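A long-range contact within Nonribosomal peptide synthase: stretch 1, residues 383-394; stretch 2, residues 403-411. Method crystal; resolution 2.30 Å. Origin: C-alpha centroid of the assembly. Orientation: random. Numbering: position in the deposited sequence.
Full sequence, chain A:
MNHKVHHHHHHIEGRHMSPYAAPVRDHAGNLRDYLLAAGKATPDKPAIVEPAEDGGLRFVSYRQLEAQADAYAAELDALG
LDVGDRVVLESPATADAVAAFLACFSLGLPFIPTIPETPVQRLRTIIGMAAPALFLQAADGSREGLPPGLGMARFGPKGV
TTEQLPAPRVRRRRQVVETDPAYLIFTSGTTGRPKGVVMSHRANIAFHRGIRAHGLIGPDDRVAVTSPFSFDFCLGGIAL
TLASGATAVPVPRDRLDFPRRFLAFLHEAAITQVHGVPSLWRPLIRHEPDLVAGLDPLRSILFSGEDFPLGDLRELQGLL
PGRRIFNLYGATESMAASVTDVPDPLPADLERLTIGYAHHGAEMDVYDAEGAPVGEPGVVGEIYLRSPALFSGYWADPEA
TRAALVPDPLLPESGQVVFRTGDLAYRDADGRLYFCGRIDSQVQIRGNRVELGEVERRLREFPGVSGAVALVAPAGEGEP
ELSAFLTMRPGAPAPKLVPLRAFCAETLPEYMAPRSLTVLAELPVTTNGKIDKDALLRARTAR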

# COMPACT_ATOMS: atom_id res chain seq x y z
N ILE A 383 -15.32 15.25 4.18
CA ILE A 383 -13.91 15.30 4.67
C ILE A 383 -13.01 15.81 3.56
O ILE A 383 -13.07 15.29 2.46
CB ILE A 383 -13.35 13.93 5.13
CG1 ILE A 383 -14.17 13.36 6.28
CG2 ILE A 383 -11.91 14.06 5.58
CD1 ILE A 383 -13.93 11.87 6.50
N TYR A 384 -12.29 16.90 3.85
CA TYR A 384 -11.17 17.41 3.05
C TYR A 384 -9.85 17.04 3.75
O TYR A 384 -9.68 17.32 4.93
CB TYR A 384 -11.20 18.92 2.90
CG TYR A 384 -12.27 19.49 1.98
CD1 TYR A 384 -13.54 18.89 1.87
CD2 TYR A 384 -12.06 20.67 1.30
CE1 TYR A 384 -14.54 19.46 1.07
CE2 TYR A 384 -13.03 21.25 0.48
CZ TYR A 384 -14.27 20.65 0.38
OH TYR A 384 -15.23 21.19 -0.42
N LEU A 385 -8.94 16.39 3.00
CA LEU A 385 -7.65 15.92 3.53
C LEU A 385 -6.50 16.80 3.04
O LEU A 385 -6.29 16.99 1.86
CB LEU A 385 -7.44 14.48 3.15
CG LEU A 385 -6.14 13.82 3.54
CD1 LEU A 385 -5.97 13.58 5.03
CD2 LEU A 385 -6.10 12.49 2.82
N ARG A 386 -5.79 17.38 4.01
CA ARG A 386 -4.63 18.16 3.79
C ARG A 386 -3.45 17.24 4.15
O ARG A 386 -3.29 16.85 5.30
CB ARG A 386 -4.67 19.38 4.70
CG ARG A 386 -3.50 20.33 4.57
CD ARG A 386 -3.56 21.41 5.62
NE ARG A 386 -4.85 22.11 5.62
CZ ARG A 386 -5.11 23.18 4.86
NH1 ARG A 386 -4.20 23.68 4.03
NH2 ARG A 386 -6.28 23.75 4.95
N SER A 387 -2.59 16.91 3.19
CA SER A 387 -1.53 15.97 3.44
C SER A 387 -0.46 15.97 2.36
O SER A 387 -0.79 15.99 1.17
CB SER A 387 -2.15 14.57 3.50
OG SER A 387 -1.16 13.54 3.51
N PRO A 388 0.80 15.75 2.77
CA PRO A 388 1.84 15.52 1.81
C PRO A 388 1.75 14.19 1.04
O PRO A 388 2.45 13.99 0.05
CB PRO A 388 3.10 15.56 2.68
CG PRO A 388 2.68 15.07 4.02
CD PRO A 388 1.29 15.59 4.16
N ALA A 389 0.90 13.28 1.50
CA ALA A 389 0.75 11.97 0.87
C ALA A 389 -0.28 11.88 -0.25
O ALA A 389 -0.52 10.80 -0.78
CB ALA A 389 0.44 10.96 1.94
N LEU A 390 -0.79 12.99 -0.72
CA LEU A 390 -1.78 12.96 -1.79
C LEU A 390 -1.21 12.55 -3.14
O LEU A 390 -0.06 12.89 -3.51
CB LEU A 390 -2.47 14.31 -1.93
CG LEU A 390 -3.26 14.73 -0.68
CD1 LEU A 390 -3.71 16.16 -0.76
CD2 LEU A 390 -4.45 13.82 -0.45
N PHE A 391 -2.05 11.77 -3.85
CA PHE A 391 -1.87 11.45 -5.26
C PHE A 391 -1.66 12.72 -6.09
O PHE A 391 -1.94 13.83 -5.62
CB PHE A 391 -3.03 10.60 -5.79
CG PHE A 391 -4.28 11.37 -6.09
CD1 PHE A 391 -4.90 12.17 -5.12
CD2 PHE A 391 -4.86 11.31 -7.35
CE1 PHE A 391 -6.09 12.86 -5.41
CE2 PHE A 391 -6.03 12.00 -7.63
CZ PHE A 391 -6.61 12.79 -6.68
N SER A 392 -1.04 12.57 -7.26
CA SER A 392 -0.72 13.72 -8.11
C SER A 392 -1.86 14.08 -9.05
O SER A 392 -1.88 15.18 -9.58
CB SER A 392 0.51 13.43 -8.96
OG SER A 392 1.60 13.17 -8.08
N GLY A 393 -2.74 13.11 -9.29
CA GLY A 393 -3.88 13.33 -10.14
C GLY A 393 -4.40 12.04 -10.66
O GLY A 393 -3.81 10.97 -10.41
N TYR A 394 -5.47 12.11 -11.42
CA TYR A 394 -6.00 10.94 -12.10
C TYR A 394 -5.44 10.92 -13.51
O TYR A 394 -5.41 11.95 -14.20
CB TYR A 394 -7.50 11.03 -12.16
CG TYR A 394 -8.19 10.96 -10.82
CD1 TYR A 394 -8.17 9.77 -10.07
CD2 TYR A 394 -8.86 12.06 -10.29
CE1 TYR A 394 -8.82 9.68 -8.85
CE2 TYR A 394 -9.48 11.99 -9.05
CZ TYR A 394 -9.44 10.79 -8.32
OH TYR A 394 -10.06 10.67 -7.08
N ALA A 403 -11.36 18.51 -9.80
CA ALA A 403 -12.50 18.40 -8.89
C ALA A 403 -12.10 17.76 -7.55
O ALA A 403 -12.65 18.09 -6.54
CB ALA A 403 -13.64 17.59 -9.52
N ALA A 404 -11.10 16.88 -7.56
CA ALA A 404 -10.67 16.18 -6.33
C ALA A 404 -9.60 16.98 -5.60
O ALA A 404 -9.68 17.12 -4.40
CB ALA A 404 -10.16 14.81 -6.66
N LEU A 405 -8.63 17.53 -6.34
CA LEU A 405 -7.57 18.34 -5.75
C LEU A 405 -7.82 19.83 -5.92
O LEU A 405 -7.54 20.39 -6.99
CB LEU A 405 -6.23 17.96 -6.36
CG LEU A 405 -5.73 16.55 -5.99
CD1 LEU A 405 -4.53 16.22 -6.83
CD2 LEU A 405 -5.35 16.45 -4.52
N VAL A 406 -8.31 20.46 -4.86
CA VAL A 406 -8.79 21.81 -4.92
C VAL A 406 -7.97 22.78 -4.10
O VAL A 406 -7.31 22.40 -3.12
CB VAL A 406 -10.25 21.89 -4.52
CG1 VAL A 406 -11.06 20.87 -5.28
CG2 VAL A 406 -10.40 21.68 -3.03
N PRO A 407 -8.00 24.06 -4.50
CA PRO A 407 -7.31 25.08 -3.71
C PRO A 407 -7.76 25.04 -2.25
O PRO A 407 -8.95 24.85 -1.98
CB PRO A 407 -7.76 26.40 -4.35
CG PRO A 407 -8.06 26.04 -5.76
CD PRO A 407 -8.72 24.67 -5.64
N ASP A 408 -6.81 25.15 -1.34
CA ASP A 408 -7.11 25.19 0.08
C ASP A 408 -8.26 26.16 0.34
O ASP A 408 -8.12 27.35 0.12
CB ASP A 408 -5.85 25.64 0.80
CG ASP A 408 -6.01 25.72 2.29
OD1 ASP A 408 -7.06 25.39 2.85
OD2 ASP A 408 -5.02 26.13 2.92
N PRO A 409 -9.40 25.67 0.81
CA PRO A 409 -10.54 26.58 0.98
C PRO A 409 -10.30 27.67 2.04
O PRO A 409 -10.90 28.73 1.96
CB PRO A 409 -11.67 25.66 1.39
CG PRO A 409 -10.99 24.45 1.97
CD PRO A 409 -9.75 24.28 1.17
N LEU A 410 -9.40 27.43 2.99
CA LEU A 410 -9.08 28.41 3.98
C LEU A 410 -8.05 29.43 3.50
O LEU A 410 -7.90 30.48 4.11
CB LEU A 410 -8.52 27.76 5.23
CG LEU A 410 -9.41 26.69 5.81
CD1 LEU A 410 -8.77 26.13 7.08
CD2 LEU A 410 -10.78 27.27 6.07
N LEU A 411 -7.35 29.11 2.42
CA LEU A 411 -6.28 29.98 1.95
C LEU A 411 -5.91 29.65 0.51
O LEU A 411 -4.80 29.20 0.23
CB LEU A 411 -5.06 29.87 2.87
CG LEU A 411 -4.09 31.05 2.84
CD1 LEU A 411 -4.78 32.30 3.32
CD2 LEU A 411 -2.88 30.75 3.72

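The two stretches meet mainly through side chains, with an apolar patch centred on L405 and a bidentate salt bridge between R386 and D408. No backbone hydrogen bond crosses between them, and at the points of nearest register the CA atoms of R386 and D408 remain 8.3 Å apart and those of G393 and L405 7.6 Å, leaving room for side chains to fill the gap.

L405, the first residue to leave helical geometry after the helix ending at A404, points toward stretch 1 and loses more surface to the contact than any other residue. Its CD1 lies over one face of the F391 ring, 4.3 Å from the centroid in a CH-pi contact, while its CD2 sits 4.1 Å from L390 CD1. A404 CB meets two aromatic edges, 4.1 Å from F391 CZ and 3.8 Å from Y394 CE2.

Further along, the strand residue Y384 packs its CD2 4.0 Å from P409 CG. The R386 side chain, t at chi1 and chi2 and m at chi3, brings its guanidinium edge to the D408 carboxylate: NH1 donates to OD2 and NH2 to OD1 of D408, both at 2.8 Å, so charge attraction reinforces two directional hydrogen bonds. D408 OD1 also accepts from L410 N at 3.1 Å, which ties the carboxylate to its own type I turn.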